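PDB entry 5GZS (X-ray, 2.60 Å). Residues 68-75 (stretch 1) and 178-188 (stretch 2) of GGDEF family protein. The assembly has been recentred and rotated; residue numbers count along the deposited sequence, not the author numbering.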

# COMPACT_ATOMS: atom_id res chain seq x y z
N PHE A 68 -24.17 -8.92 -29.16
CA PHE A 68 -23.42 -8.99 -30.41
C PHE A 68 -22.22 -9.90 -30.13
O PHE A 68 -21.97 -10.22 -28.97
CB PHE A 68 -23.02 -7.59 -30.90
CG PHE A 68 -22.49 -6.69 -29.82
CD1 PHE A 68 -21.18 -6.82 -29.39
CD2 PHE A 68 -23.28 -5.71 -29.26
CE1 PHE A 68 -20.68 -5.99 -28.39
CE2 PHE A 68 -22.77 -4.87 -28.25
CZ PHE A 68 -21.47 -5.02 -27.82
N ASP A 69 -21.48 -10.34 -31.15
CA ASP A 69 -20.48 -11.38 -30.89
C ASP A 69 -19.02 -10.86 -30.86
O ASP A 69 -18.62 -9.99 -31.65
CB ASP A 69 -20.64 -12.52 -31.91
CG ASP A 69 -20.29 -13.88 -31.32
OD1 ASP A 69 -19.09 -14.15 -31.11
OD2 ASP A 69 -21.22 -14.68 -31.07
N PHE A 70 -18.24 -11.41 -29.94
CA PHE A 70 -16.88 -10.93 -29.67
C PHE A 70 -15.81 -11.81 -30.28
O PHE A 70 -15.96 -13.04 -30.34
CB PHE A 70 -16.62 -10.85 -28.15
CG PHE A 70 -17.27 -9.67 -27.48
CD1 PHE A 70 -18.62 -9.68 -27.19
CD2 PHE A 70 -16.52 -8.55 -27.14
CE1 PHE A 70 -19.21 -8.60 -26.58
CE2 PHE A 70 -17.11 -7.47 -26.55
CZ PHE A 70 -18.45 -7.49 -26.25
N SER A 71 -14.73 -11.18 -30.72
CA SER A 71 -13.48 -11.88 -30.89
C SER A 71 -12.81 -11.94 -29.54
O SER A 71 -13.24 -11.27 -28.60
CB SER A 71 -12.55 -11.18 -31.87
OG SER A 71 -11.73 -10.25 -31.16
N ARG A 72 -11.75 -12.73 -29.46
CA ARG A 72 -10.92 -12.76 -28.27
C ARG A 72 -10.10 -11.47 -28.25
O ARG A 72 -9.93 -10.83 -29.28
CB ARG A 72 -10.07 -14.01 -28.28
CG ARG A 72 -10.93 -15.26 -28.43
CD ARG A 72 -10.20 -16.54 -28.07
NE ARG A 72 -10.98 -17.30 -27.11
CZ ARG A 72 -11.97 -18.10 -27.43
NH1 ARG A 72 -12.30 -18.26 -28.71
NH2 ARG A 72 -12.64 -18.75 -26.48
N PRO A 73 -9.64 -11.04 -27.06
CA PRO A 73 -8.98 -9.74 -26.97
C PRO A 73 -7.80 -9.64 -27.92
O PRO A 73 -7.09 -10.62 -28.08
CB PRO A 73 -8.54 -9.66 -25.50
CG PRO A 73 -8.81 -11.00 -24.91
CD PRO A 73 -9.90 -11.61 -25.73
N THR A 74 -7.62 -8.49 -28.56
CA THR A 74 -6.66 -8.37 -29.65
C THR A 74 -5.56 -7.42 -29.27
O THR A 74 -4.49 -7.44 -29.88
CB THR A 74 -7.31 -7.89 -30.99
OG1 THR A 74 -8.02 -6.66 -30.80
CG2 THR A 74 -8.29 -8.93 -31.52
N ASN A 75 -5.81 -6.60 -28.24
CA ASN A 75 -4.87 -5.52 -27.85
C ASN A 75 -5.27 -4.80 -26.57
O ASN A 75 -6.41 -4.92 -26.11
CB ASN A 75 -4.76 -4.47 -28.96
CG ASN A 75 -6.12 -3.94 -29.40
OD1 ASN A 75 -6.81 -4.57 -30.22
ND2 ASN A 75 -6.53 -2.79 -28.84
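Stretch 2 (178-188) LLGKIEKYAHS

How does the second stretch lie on the first? From Leu178 onward the stretch is helical, the helix already under way before it, and it runs almost parallel to the strand of stretch 1: the N-to-C directions differ by 6°, and the axes approach to 8.4 Å. Ser71 lies level with Glu183 (CA to CA 6.3 Å) and Thr74 with Ala186 (CA to CA 6.2 Å). Leu179, Glu183, Ala186 and His187, at helical spacings of four, seven and eight, make the contacts along one face.

Why is Glu183 extended? Its CA-to-CB bond points toward the strand, and chi1 and chi2, both t (-171° and 177°), carry the carboxylate to the backbone. There Glu183 OE2 accepts a hydrogen bond from Arg72 N at 2.7 Å, nearly straight at 176°, and lies 3.4 Å from Ser71 CB. The Arg72 side chain starts toward the helix with chi1 m, bringing CG to 3.1 Å from Glu183 OE1, but its end leads away. Arg72 NH1 remains 4.5 Å from Glu183 OE1, too far for a salt bridge; the backbone NH makes the polar link.

How does His187 reach the strand? Its CA-to-CB bond points sideways, yet with chi1 m (-80°) and chi2 143° the end of the ring comes nearer the strand. His187 NE2 donates to Pro73 O at 2.8 Å, with the acceptor at the ring edge, near its plane. Bonding to the carbonyl requires NE2 to carry a proton.

Where is the apolar packing? Leu179, with chi1 t and chi2 p, places CD2 3.5 Å from Ser71 N and 3.7 Å from Phe70 C, so it packs largely on backbone. Farther along, Thr74 CG2 meets Ala186 CB at 4.2 Å, while the Thr74 hydroxyl, at chi1 p, donates from OG1 to Asn75 OD1 over a very short 2.5 Å.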

# COMPACT_ATOMS: atom_id res chain seq x y z
N LEU A 178 -14.98 -14.53 -40.90
CA LEU A 178 -14.05 -13.43 -41.11
C LEU A 178 -13.45 -12.93 -39.79
O LEU A 178 -12.27 -12.56 -39.73
CB LEU A 178 -14.74 -12.27 -41.85
CG LEU A 178 -13.79 -11.14 -42.24
CD1 LEU A 178 -12.64 -11.76 -42.97
CD2 LEU A 178 -14.45 -10.08 -43.10
N LEU A 179 -14.27 -12.94 -38.75
CA LEU A 179 -13.81 -12.48 -37.43
C LEU A 179 -12.73 -13.41 -36.90
O LEU A 179 -11.77 -12.96 -36.26
CB LEU A 179 -14.97 -12.40 -36.44
CG LEU A 179 -14.58 -11.70 -35.14
CD1 LEU A 179 -14.40 -10.18 -35.34
CD2 LEU A 179 -15.54 -12.01 -33.98
N GLY A 180 -12.87 -14.70 -37.19
CA GLY A 180 -11.86 -15.69 -36.82
C GLY A 180 -10.51 -15.41 -37.45
O GLY A 180 -9.50 -15.32 -36.76
N LYS A 181 -10.51 -15.26 -38.77
CA LYS A 181 -9.30 -14.95 -39.52
C LYS A 181 -8.68 -13.66 -39.04
O LYS A 181 -7.47 -13.56 -38.94
CB LYS A 181 -9.61 -14.85 -41.02
CG LYS A 181 -10.58 -15.91 -41.54
CD LYS A 181 -10.93 -15.71 -43.01
CE LYS A 181 -9.96 -16.44 -43.94
NZ LYS A 181 -8.72 -15.63 -44.16
N ILE A 182 -9.52 -12.66 -38.74
CA ILE A 182 -9.03 -11.37 -38.24
C ILE A 182 -8.36 -11.55 -36.89
O ILE A 182 -7.28 -11.00 -36.64
CB ILE A 182 -10.16 -10.33 -38.10
CG1 ILE A 182 -10.48 -9.66 -39.43
CG2 ILE A 182 -9.75 -9.26 -37.10
CD1 ILE A 182 -11.82 -8.95 -39.38
N GLU A 183 -9.02 -12.32 -36.03
CA GLU A 183 -8.48 -12.65 -34.72
C GLU A 183 -7.11 -13.30 -34.82
O GLU A 183 -6.16 -12.84 -34.19
CB GLU A 183 -9.43 -13.57 -33.96
CG GLU A 183 -9.00 -13.76 -32.52
CD GLU A 183 -9.96 -14.62 -31.72
OE1 GLU A 183 -9.53 -15.67 -31.21
OE2 GLU A 183 -11.14 -14.23 -31.59
N LYS A 184 -7.00 -14.34 -35.64
CA LYS A 184 -5.76 -15.09 -35.73
C LYS A 184 -4.61 -14.26 -36.31
O LYS A 184 -3.44 -14.44 -35.95
CB LYS A 184 -5.96 -16.36 -36.55
CG LYS A 184 -4.72 -17.27 -36.64
CD LYS A 184 -5.02 -18.57 -37.43
CE LYS A 184 -3.75 -19.39 -37.75
NZ LYS A 184 -3.06 -19.95 -36.54
N TYR A 185 -4.95 -13.34 -37.20
CA TYR A 185 -3.95 -12.50 -37.84
C TYR A 185 -3.41 -11.47 -36.84
O TYR A 185 -2.21 -11.16 -36.84
CB TYR A 185 -4.55 -11.80 -39.07
CG TYR A 185 -3.69 -10.71 -39.65
CD1 TYR A 185 -2.50 -11.01 -40.33
CD2 TYR A 185 -4.05 -9.38 -39.54
CE1 TYR A 185 -1.71 -10.02 -40.85
CE2 TYR A 185 -3.27 -8.38 -40.07
CZ TYR A 185 -2.11 -8.70 -40.74
OH TYR A 185 -1.34 -7.70 -41.25
N ALA A 186 -4.32 -10.97 -35.99
CA ALA A 186 -4.01 -9.90 -35.04
C ALA A 186 -3.04 -10.38 -33.98
O ALA A 186 -2.28 -9.59 -33.42
CB ALA A 186 -5.26 -9.40 -34.40
N HIS A 187 -3.10 -11.68 -33.69
CA HIS A 187 -2.28 -12.26 -32.64
C HIS A 187 -0.90 -12.62 -33.15
O HIS A 187 -0.04 -13.05 -32.37
CB HIS A 187 -2.96 -13.49 -32.06
CG HIS A 187 -4.03 -13.16 -31.07
ND1 HIS A 187 -5.21 -13.88 -30.97
CD2 HIS A 187 -4.11 -12.17 -30.14
CE1 HIS A 187 -5.96 -13.35 -30.02
NE2 HIS A 187 -5.31 -12.32 -29.50
N SER A 188 -0.70 -12.45 -34.46
CA SER A 188 0.56 -12.82 -35.07
C SER A 188 1.70 -11.99 -34.47
O SER A 188 1.50 -10.85 -34.06
CB SER A 188 0.51 -12.64 -36.61
OG SER A 188 0.51 -11.28 -37.00